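Local coordinates for protein cytidylyltransferase (Leptospira borgpetersenii serovar Hardjo-bovis, PDB 6OEW) that probably transfers a cytidylyl group from CTP to a sugar-type substrate in a magnesium-dependent reaction, at residues G12-A17 with Q88-A93. Numbering follows the deposited sequence.
Sequences GILIQA and QRYLDA
Tyr90 reaches from the helix to the strand and puts its hydroxyl on the backbone between Leu14 and Gln16. OH donates to Leu14 O at 2.8 Å; the donor stands well above the carbonyl plane, while the carbonyl oxygen lies at the ring edge. Gln16 N is 3.3 Å from the same OH. Leu14 lies obliquely above the CE2-CD2 side of the ring, its side chain sliding past in the opposite direction: CB sits 3.5 Å from CE2, and CD1 4.0 Å from CD2. Its chi1 of -56° sets CG anti to the carbonyl carbon, beside the backbone N. CD1 also lies 4.2 Å from Ala93 CB, one helical turn further along.

On the other side of the ring Gln16 crosses Tyr90 at about a right angle, its OE1 3.5 Å from CE1, with the amide and ring planes 49° apart. Arg104 holds that oxygen by a hydrogen bond through NH2, which should fix the turn of the amide. Arg89 adds a looser contact: its chain bends at chi3, and NH1 lies 3.8 Å from Gln16 CB. Its guanidinium is positioned chiefly by NE bonding to Ser82 O, with weak bonds to Leu57 O and Ala83 O.

Gln16 ends the strand about 7 Å, side chain to ion, from the bound magnesium, and about as far from the side chain of Asp108, a magnesium ligand in this protein. The contact thus lays helix 86-96 over strand 11-16 in the alpha/beta core of a GT-A-type fold, segment 88-93 running roughly antiparallel to 12-16, at 147°. Strand 11-16 runs between parallel strands 54-59 and 101-106; Tyr90 also touches Ile102 and Arg104 of the latter and Leu156 of helix 153-162, while Ile15 packs on helix 37-45.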
loop_
_atom_site.group_PDB
_atom_site.type_symbol
_atom_site.label_atom_id
_atom_site.label_comp_id
_atom_site.label_asym_id
_atom_site.label_seq_id
_atom_site.Cartn_x
_atom_site.Cartn_y
_atom_site.Cartn_z
ATOM N N GLY A 12 -5.798 -9.595 6.673
ATOM C CA GLY A 12 -4.359 -9.583 6.510
ATOM C C GLY A 12 -3.908 -8.349 5.753
ATOM O O GLY A 12 -4.524 -7.994 4.747
ATOM N N ILE A 13 -2.879 -7.660 6.233
ATOM C CA ILE A 13 -2.294 -6.539 5.493
ATOM C C ILE A 13 -1.083 -7.083 4.736
ATOM O O ILE A 13 -0.046 -7.402 5.333
ATOM C CB ILE A 13 -1.908 -5.371 6.411
ATOM C CG1 ILE A 13 -3.107 -4.841 7.189
ATOM C CG2 ILE A 13 -1.282 -4.230 5.554
ATOM C CD1 ILE A 13 -2.729 -3.854 8.284
ATOM N N LEU A 14 -1.220 -7.215 3.416
ATOM C CA LEU A 14 -0.255 -7.916 2.581
ATOM C C LEU A 14 0.424 -6.874 1.703
ATOM O O LEU A 14 -0.200 -6.329 0.783
ATOM C CB LEU A 14 -0.936 -8.995 1.742
ATOM C CG LEU A 14 -1.734 -10.047 2.494
ATOM C CD1 LEU A 14 -2.013 -11.206 1.562
ATOM C CD2 LEU A 14 -1.011 -10.508 3.756
ATOM N N ILE A 15 1.691 -6.586 2.003
ATOM C CA ILE A 15 2.436 -5.512 1.357
ATOM C C ILE A 15 3.377 -6.112 0.329
ATOM O O ILE A 15 4.325 -6.834 0.680
ATOM C CB ILE A 15 3.238 -4.693 2.375
ATOM C CG1 ILE A 15 2.367 -4.311 3.574
ATOM C CG2 ILE A 15 3.854 -3.449 1.707
ATOM C CD1 ILE A 15 3.216 -3.953 4.736
ATOM N N GLN A 16 3.171 -5.772 -0.936
ATOM C CA GLN A 16 4.100 -6.206 -1.969
ATOM C C GLN A 16 5.262 -5.224 -2.065
ATOM O O GLN A 16 5.069 -4.002 -2.116
ATOM C CB GLN A 16 3.394 -6.359 -3.318
ATOM C CG GLN A 16 2.727 -5.097 -3.815
ATOM C CD GLN A 16 2.215 -5.249 -5.233
ATOM O OE1 GLN A 16 1.079 -5.648 -5.454
ATOM N NE2 GLN A 16 3.071 -4.935 -6.208
ATOM N N ALA A 17 6.477 -5.758 -2.046
ATOM C CA ALA A 17 7.658 -4.906 -2.104
ATOM C C ALA A 17 8.789 -5.717 -2.699
ATOM O O ALA A 17 8.879 -6.924 -2.470
ATOM C CB ALA A 17 8.080 -4.396 -0.721
ATOM N N GLN A 88 -0.767 -14.563 -8.260
ATOM C CA GLN A 88 -0.300 -15.804 -7.645
ATOM C C GLN A 88 0.408 -15.526 -6.326
ATOM O O GLN A 88 0.232 -16.277 -5.360
ATOM C CB GLN A 88 0.631 -16.580 -8.579
ATOM C CG GLN A 88 1.067 -17.937 -7.981
ATOM C CD GLN A 88 2.298 -18.555 -8.663
ATOM O OE1 GLN A 88 3.452 -18.272 -8.299
ATOM N NE2 GLN A 88 2.050 -19.414 -9.646
ATOM N N ARG A 89 1.231 -14.477 -6.270
ATOM C CA ARG A 89 1.927 -14.164 -5.023
ATOM C C ARG A 89 0.937 -13.851 -3.903
ATOM O O ARG A 89 1.111 -14.315 -2.765
ATOM C CB ARG A 89 2.885 -12.991 -5.215
ATOM C CG ARG A 89 3.991 -12.943 -4.153
ATOM C CD ARG A 89 4.676 -11.574 -4.046
ATOM N NE ARG A 89 5.320 -11.197 -5.306
ATOM C CZ ARG A 89 5.848 -9.998 -5.528
ATOM N NH1 ARG A 89 5.824 -9.069 -4.559
ATOM N NH2 ARG A 89 6.413 -9.735 -6.712
ATOM N N TYR A 90 -0.107 -13.064 -4.204
ATOM C CA TYR A 90 -1.094 -12.721 -3.176
ATOM C C TYR A 90 -1.974 -13.911 -2.836
ATOM O O TYR A 90 -2.378 -14.085 -1.677
ATOM C CB TYR A 90 -1.971 -11.559 -3.627
ATOM C CG TYR A 90 -1.437 -10.230 -3.202
ATOM C CD1 TYR A 90 -0.395 -9.632 -3.905
ATOM C CD2 TYR A 90 -1.953 -9.574 -2.083
ATOM C CE1 TYR A 90 0.117 -8.416 -3.518
ATOM C CE2 TYR A 90 -1.448 -8.356 -1.684
ATOM C CZ TYR A 90 -0.405 -7.789 -2.405
ATOM O OH TYR A 90 0.099 -6.573 -1.999
ATOM N N LEU A 91 -2.316 -14.724 -3.834
ATOM C CA LEU A 91 -3.157 -15.883 -3.558
ATOM C C LEU A 91 -2.389 -16.910 -2.730
ATOM O O LEU A 91 -2.918 -17.457 -1.756
ATOM C CB LEU A 91 -3.669 -16.479 -4.872
ATOM C CG LEU A 91 -4.768 -17.530 -4.810
ATOM C CD1 LEU A 91 -5.926 -17.039 -3.962
ATOM C CD2 LEU A 91 -5.239 -17.883 -6.203
ATOM N N ASP A 92 -1.122 -17.159 -3.083
ATOM C CA ASP A 92 -0.277 -18.042 -2.278
ATOM C C ASP A 92 -0.200 -17.553 -0.825
ATOM O O ASP A 92 -0.391 -18.327 0.124
ATOM C CB ASP A 92 1.141 -18.105 -2.861
ATOM C CG ASP A 92 1.270 -18.963 -4.127
ATOM O OD1 ASP A 92 0.333 -19.669 -4.523
ATOM O OD2 ASP A 92 2.366 -18.903 -4.741
ATOM N N ALA A 93 0.090 -16.262 -0.640
ATOM C CA ALA A 93 0.248 -15.719 0.703
ATOM C C ALA A 93 -1.055 -15.797 1.489
ATOM O O ALA A 93 -1.057 -16.187 2.662
ATOM C CB ALA A 93 0.730 -14.272 0.633
#